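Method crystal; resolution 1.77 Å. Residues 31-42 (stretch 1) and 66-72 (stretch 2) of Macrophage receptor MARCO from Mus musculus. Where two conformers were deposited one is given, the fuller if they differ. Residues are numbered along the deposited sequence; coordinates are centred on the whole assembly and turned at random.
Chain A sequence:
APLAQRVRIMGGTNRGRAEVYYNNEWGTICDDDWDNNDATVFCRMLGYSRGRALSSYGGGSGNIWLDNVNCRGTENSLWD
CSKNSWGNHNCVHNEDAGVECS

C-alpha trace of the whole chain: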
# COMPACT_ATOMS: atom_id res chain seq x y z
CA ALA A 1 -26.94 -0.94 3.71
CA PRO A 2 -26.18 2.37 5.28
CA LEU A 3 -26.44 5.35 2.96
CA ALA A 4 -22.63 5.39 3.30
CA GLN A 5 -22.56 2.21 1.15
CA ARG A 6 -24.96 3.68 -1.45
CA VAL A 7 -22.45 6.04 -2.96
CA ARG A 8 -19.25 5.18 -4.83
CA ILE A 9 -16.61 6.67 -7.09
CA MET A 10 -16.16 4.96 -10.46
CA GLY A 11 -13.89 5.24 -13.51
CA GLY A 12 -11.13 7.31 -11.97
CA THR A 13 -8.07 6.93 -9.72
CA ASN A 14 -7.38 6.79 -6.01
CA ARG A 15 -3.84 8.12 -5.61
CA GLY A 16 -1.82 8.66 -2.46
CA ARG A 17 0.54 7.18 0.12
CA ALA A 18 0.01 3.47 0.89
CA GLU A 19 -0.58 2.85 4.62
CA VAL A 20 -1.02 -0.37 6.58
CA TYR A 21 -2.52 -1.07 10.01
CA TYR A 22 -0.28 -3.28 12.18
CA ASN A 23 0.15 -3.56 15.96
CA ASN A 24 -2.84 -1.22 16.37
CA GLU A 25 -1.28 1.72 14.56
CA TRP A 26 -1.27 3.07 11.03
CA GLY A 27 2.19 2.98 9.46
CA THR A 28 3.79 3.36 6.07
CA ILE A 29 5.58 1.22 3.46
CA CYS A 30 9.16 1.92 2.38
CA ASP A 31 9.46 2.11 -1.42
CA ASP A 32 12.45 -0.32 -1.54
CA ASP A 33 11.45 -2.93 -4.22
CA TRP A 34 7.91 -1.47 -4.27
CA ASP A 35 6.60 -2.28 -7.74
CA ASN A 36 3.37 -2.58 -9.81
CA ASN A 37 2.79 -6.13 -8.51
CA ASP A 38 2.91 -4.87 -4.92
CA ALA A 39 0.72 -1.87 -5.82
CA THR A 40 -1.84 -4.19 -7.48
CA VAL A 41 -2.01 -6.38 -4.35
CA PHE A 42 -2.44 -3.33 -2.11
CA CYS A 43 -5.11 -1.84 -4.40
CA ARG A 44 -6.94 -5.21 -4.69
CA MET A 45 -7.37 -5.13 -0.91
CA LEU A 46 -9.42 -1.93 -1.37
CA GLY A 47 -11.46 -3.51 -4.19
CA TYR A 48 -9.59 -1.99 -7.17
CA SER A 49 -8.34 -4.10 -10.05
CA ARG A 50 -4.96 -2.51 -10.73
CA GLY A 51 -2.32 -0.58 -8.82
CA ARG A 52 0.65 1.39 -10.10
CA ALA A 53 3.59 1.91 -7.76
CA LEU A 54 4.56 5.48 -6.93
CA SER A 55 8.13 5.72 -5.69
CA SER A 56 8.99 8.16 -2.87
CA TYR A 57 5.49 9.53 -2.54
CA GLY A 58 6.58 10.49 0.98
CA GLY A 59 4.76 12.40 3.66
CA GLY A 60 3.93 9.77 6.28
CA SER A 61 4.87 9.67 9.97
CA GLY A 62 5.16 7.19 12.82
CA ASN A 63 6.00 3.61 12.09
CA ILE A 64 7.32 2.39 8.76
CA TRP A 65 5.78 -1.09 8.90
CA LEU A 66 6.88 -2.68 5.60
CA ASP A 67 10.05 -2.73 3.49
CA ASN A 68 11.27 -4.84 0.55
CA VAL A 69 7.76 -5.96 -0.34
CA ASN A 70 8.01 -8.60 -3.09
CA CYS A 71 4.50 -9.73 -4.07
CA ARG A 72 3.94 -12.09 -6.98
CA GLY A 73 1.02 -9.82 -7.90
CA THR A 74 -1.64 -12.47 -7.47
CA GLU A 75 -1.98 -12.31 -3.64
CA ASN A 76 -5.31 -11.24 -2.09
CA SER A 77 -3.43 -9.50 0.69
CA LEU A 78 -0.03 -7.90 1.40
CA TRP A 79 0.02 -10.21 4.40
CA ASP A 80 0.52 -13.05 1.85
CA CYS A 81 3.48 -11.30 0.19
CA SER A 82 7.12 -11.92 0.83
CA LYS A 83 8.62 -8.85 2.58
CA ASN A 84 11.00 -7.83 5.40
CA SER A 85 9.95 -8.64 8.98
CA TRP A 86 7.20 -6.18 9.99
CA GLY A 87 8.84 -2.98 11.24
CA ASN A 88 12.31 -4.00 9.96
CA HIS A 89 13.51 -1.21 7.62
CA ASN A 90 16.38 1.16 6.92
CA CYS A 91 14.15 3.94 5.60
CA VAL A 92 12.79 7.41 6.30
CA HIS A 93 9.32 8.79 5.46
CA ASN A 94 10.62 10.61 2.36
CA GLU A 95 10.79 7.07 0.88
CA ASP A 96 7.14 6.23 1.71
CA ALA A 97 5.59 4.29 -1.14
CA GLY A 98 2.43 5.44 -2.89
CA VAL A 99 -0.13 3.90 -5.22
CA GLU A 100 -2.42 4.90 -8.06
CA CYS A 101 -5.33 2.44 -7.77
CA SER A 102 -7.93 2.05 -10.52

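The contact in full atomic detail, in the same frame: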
# COMPACT_ATOMS: atom_id res chain seq x y z
N ASP A 31 9.58 2.39 0.01
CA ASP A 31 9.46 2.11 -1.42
C ASP A 31 10.55 1.16 -1.99
O ASP A 31 10.58 0.90 -3.21
CB ASP A 31 9.35 3.39 -2.24
CG ASP A 31 10.68 4.15 -2.33
OD1 ASP A 31 11.69 3.68 -1.76
OD2 ASP A 31 10.70 5.21 -3.00
N ASP A 32 11.42 0.64 -1.11
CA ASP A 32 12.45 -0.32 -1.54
C ASP A 32 11.76 -1.53 -2.18
O ASP A 32 11.00 -2.22 -1.51
CB ASP A 32 13.27 -0.83 -0.34
CG ASP A 32 14.12 0.25 0.32
OD1 ASP A 32 14.42 1.29 -0.30
OD2 ASP A 32 14.51 0.01 1.50
N ASP A 33 12.04 -1.78 -3.46
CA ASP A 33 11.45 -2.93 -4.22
C ASP A 33 9.94 -2.83 -4.43
O ASP A 33 9.30 -3.79 -4.86
CB ASP A 33 11.73 -4.30 -3.54
CG ASP A 33 13.20 -4.64 -3.45
OD1 ASP A 33 13.99 -4.21 -4.32
OD2 ASP A 33 13.54 -5.38 -2.49
N TRP A 34 9.35 -1.67 -4.14
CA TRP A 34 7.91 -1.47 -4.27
C TRP A 34 7.61 -1.32 -5.76
O TRP A 34 8.10 -0.41 -6.41
CB TRP A 34 7.47 -0.23 -3.50
CG TRP A 34 6.00 0.07 -3.54
CD1 TRP A 34 5.37 1.07 -4.24
CD2 TRP A 34 4.98 -0.62 -2.80
NE1 TRP A 34 4.02 1.04 -3.98
CE2 TRP A 34 3.75 0.02 -3.10
CE3 TRP A 34 4.98 -1.71 -1.91
CZ2 TRP A 34 2.52 -0.41 -2.56
CZ3 TRP A 34 3.77 -2.14 -1.36
CH2 TRP A 34 2.55 -1.48 -1.70
N ASP A 35 6.83 -2.26 -6.29
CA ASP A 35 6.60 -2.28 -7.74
C ASP A 35 5.11 -2.43 -8.09
O ASP A 35 4.27 -2.45 -7.20
CB ASP A 35 7.51 -3.34 -8.42
CG ASP A 35 7.15 -4.76 -8.06
OD1 ASP A 35 7.95 -5.67 -8.39
OD2 ASP A 35 6.07 -5.00 -7.45
N ASN A 36 4.78 -2.50 -9.38
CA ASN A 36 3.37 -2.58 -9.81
C ASN A 36 2.64 -3.81 -9.25
O ASN A 36 1.43 -3.75 -9.00
CB ASN A 36 3.26 -2.52 -11.33
CG ASN A 36 3.54 -1.11 -11.88
OD1 ASN A 36 3.42 -0.10 -11.16
ND2 ASN A 36 3.93 -1.03 -13.15
N ASN A 37 3.37 -4.90 -9.06
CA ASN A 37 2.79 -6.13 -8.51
C ASN A 37 2.36 -5.89 -7.07
O ASN A 37 1.25 -6.25 -6.67
CB ASN A 37 3.76 -7.31 -8.59
CG ASN A 37 3.93 -7.84 -10.01
OD1 ASN A 37 3.04 -7.69 -10.85
ND2 ASN A 37 5.08 -8.44 -10.28
N ASP A 38 3.24 -5.24 -6.30
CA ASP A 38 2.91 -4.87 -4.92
C ASP A 38 1.73 -3.90 -4.86
O ASP A 38 0.81 -4.07 -4.04
CB ASP A 38 4.12 -4.19 -4.29
CG ASP A 38 5.34 -5.07 -4.29
OD1 ASP A 38 5.17 -6.30 -4.13
OD2 ASP A 38 6.46 -4.54 -4.45
N ALA A 39 1.78 -2.88 -5.72
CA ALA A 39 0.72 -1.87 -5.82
C ALA A 39 -0.64 -2.52 -6.15
O ALA A 39 -1.67 -2.14 -5.59
CB ALA A 39 1.08 -0.83 -6.88
N THR A 40 -0.62 -3.47 -7.08
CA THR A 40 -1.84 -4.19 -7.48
C THR A 40 -2.39 -4.98 -6.29
O THR A 40 -3.60 -4.99 -6.07
CB THR A 40 -1.59 -5.07 -8.72
OG1 THR A 40 -1.27 -4.21 -9.83
CG2 THR A 40 -2.82 -5.91 -9.10
N VAL A 41 -1.52 -5.66 -5.54
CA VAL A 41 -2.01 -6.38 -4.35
C VAL A 41 -2.63 -5.43 -3.34
O VAL A 41 -3.74 -5.67 -2.85
CB VAL A 41 -0.93 -7.28 -3.70
CG1 VAL A 41 -1.48 -7.91 -2.42
CG2 VAL A 41 -0.51 -8.34 -4.68
N PHE A 42 -1.93 -4.33 -3.06
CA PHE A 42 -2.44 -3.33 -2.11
C PHE A 42 -3.79 -2.81 -2.58
O PHE A 42 -4.75 -2.78 -1.81
CB PHE A 42 -1.43 -2.18 -1.98
CG PHE A 42 -1.90 -1.05 -1.09
CD1 PHE A 42 -1.52 -1.01 0.25
CD2 PHE A 42 -2.71 -0.03 -1.61
CE1 PHE A 42 -1.96 0.04 1.08
CE2 PHE A 42 -3.16 1.01 -0.79
CZ PHE A 42 -2.78 1.04 0.56
N LEU A 66 6.44 -1.74 6.65
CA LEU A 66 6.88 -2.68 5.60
C LEU A 66 8.04 -2.14 4.77
O LEU A 66 8.16 -0.93 4.56
CB LEU A 66 5.71 -3.02 4.67
CG LEU A 66 4.54 -3.81 5.27
CD1 LEU A 66 3.44 -3.94 4.23
CD2 LEU A 66 5.02 -5.17 5.80
N ASP A 67 8.90 -3.05 4.34
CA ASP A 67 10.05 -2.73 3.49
C ASP A 67 10.36 -3.98 2.66
O ASP A 67 10.03 -5.11 3.06
CB ASP A 67 11.26 -2.34 4.37
CG ASP A 67 12.42 -1.76 3.58
OD1 ASP A 67 12.23 -1.39 2.41
OD2 ASP A 67 13.53 -1.62 4.16
N ASN A 68 10.94 -3.76 1.48
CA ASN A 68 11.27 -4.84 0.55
C ASN A 68 10.10 -5.77 0.28
O ASN A 68 10.26 -7.00 0.27
CB ASN A 68 12.51 -5.61 1.03
CG ASN A 68 13.68 -4.69 1.30
OD1 ASN A 68 14.10 -4.52 2.44
ND2 ASN A 68 14.16 -4.03 0.25
N VAL A 69 8.92 -5.17 0.04
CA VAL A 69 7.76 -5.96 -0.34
C VAL A 69 8.00 -6.56 -1.73
O VAL A 69 8.35 -5.85 -2.67
CB VAL A 69 6.47 -5.12 -0.32
CG1 VAL A 69 5.24 -5.98 -0.65
CG2 VAL A 69 6.30 -4.43 1.05
N ASN A 70 7.80 -7.88 -1.84
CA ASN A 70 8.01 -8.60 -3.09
C ASN A 70 6.85 -9.54 -3.41
O ASN A 70 7.00 -10.76 -3.38
CB ASN A 70 9.33 -9.35 -3.05
CG ASN A 70 10.51 -8.47 -3.38
OD1 ASN A 70 10.78 -8.19 -4.55
ND2 ASN A 70 11.23 -8.03 -2.35
N CYS A 71 5.69 -8.95 -3.71
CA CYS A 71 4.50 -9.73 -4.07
C CYS A 71 4.68 -10.33 -5.45
O CYS A 71 5.35 -9.74 -6.30
CB CYS A 71 3.25 -8.84 -4.12
SG CYS A 71 2.83 -8.02 -2.54
N ARG A 72 4.05 -11.48 -5.66
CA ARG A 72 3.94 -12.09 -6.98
C ARG A 72 2.98 -11.28 -7.84
O ARG A 72 3.14 -11.21 -9.06
CB ARG A 72 3.44 -13.54 -6.88
CG ARG A 72 4.41 -14.49 -6.17
CD ARG A 72 3.74 -15.86 -5.92
NE ARG A 72 2.75 -15.87 -4.83
CZ ARG A 72 3.05 -15.87 -3.53
NH1 ARG A 72 4.32 -15.83 -3.12
NH2 ARG A 72 2.07 -15.90 -2.63
O HOH W 1 8.50 -2.28 -0.48
O HOH W 2 8.90 -6.51 -5.75

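Where a loop packs against a turn and the start of a helix, much of the bonding falls to single side chains that serve the backbone of both, and this contact in the macrophage receptor MARCO is a compact example. Asp38, in the first turn of the helix that begins at Asn36, is buried and uses its two carboxylate oxygens on different partners. Asp38 OD1 accepts from Cys71 N across the contact at 2.7 Å, while Asp38 OD2 accepts from Asp35 N at 3.0 Å. Asp35 returns the favour: Asp35 OD2 accepts a hydrogen bond from Asp38 N at 3.1 Å, capping the helix. A short acidic side chain suits both positions, since each offers acceptors to amides that would otherwise lack a partner within the two stretches.

The same crowding leaves acceptors facing one another. Asp38 OD2 lies 2.9 Å from Val69 O, and Asp33 O lies 3.2 Å from that same Val69 O, with no hydrogen bond in either pair. Water supplies part of the missing donation. Water 1 donates to Asp32 O (2.7 Å) and accepts from Val69 N (3.0 Å), bridging a carbonyl and an amide that stand 3.9 Å apart. Water 2 lies within donating distance of Asp33 O (2.9 Å) and Asn70 OD1 (2.8 Å).

Around the type II turn from Asp31 to Trp34, Asn68 ND2 donates to Asp33 OD2 at 3.1 Å, an amide meeting a carboxylate near the exposed margin. Less comfortably, Asp32 OD2 approaches Asp67 OD1 at 2.8 Å, two like charges without a hydrogen bond between them.

Apolar packing adds to these bonds. Val69 CB meets the edge of the Trp34 ring, 4.0 Å from Trp34 CE3, and Val41 CG2 rests 3.8 Å from Cys71 CB; the two valine side chains have no polar group to satisfy, and Trp34 NE1 is hydrogen-bonded elsewhere in the structure.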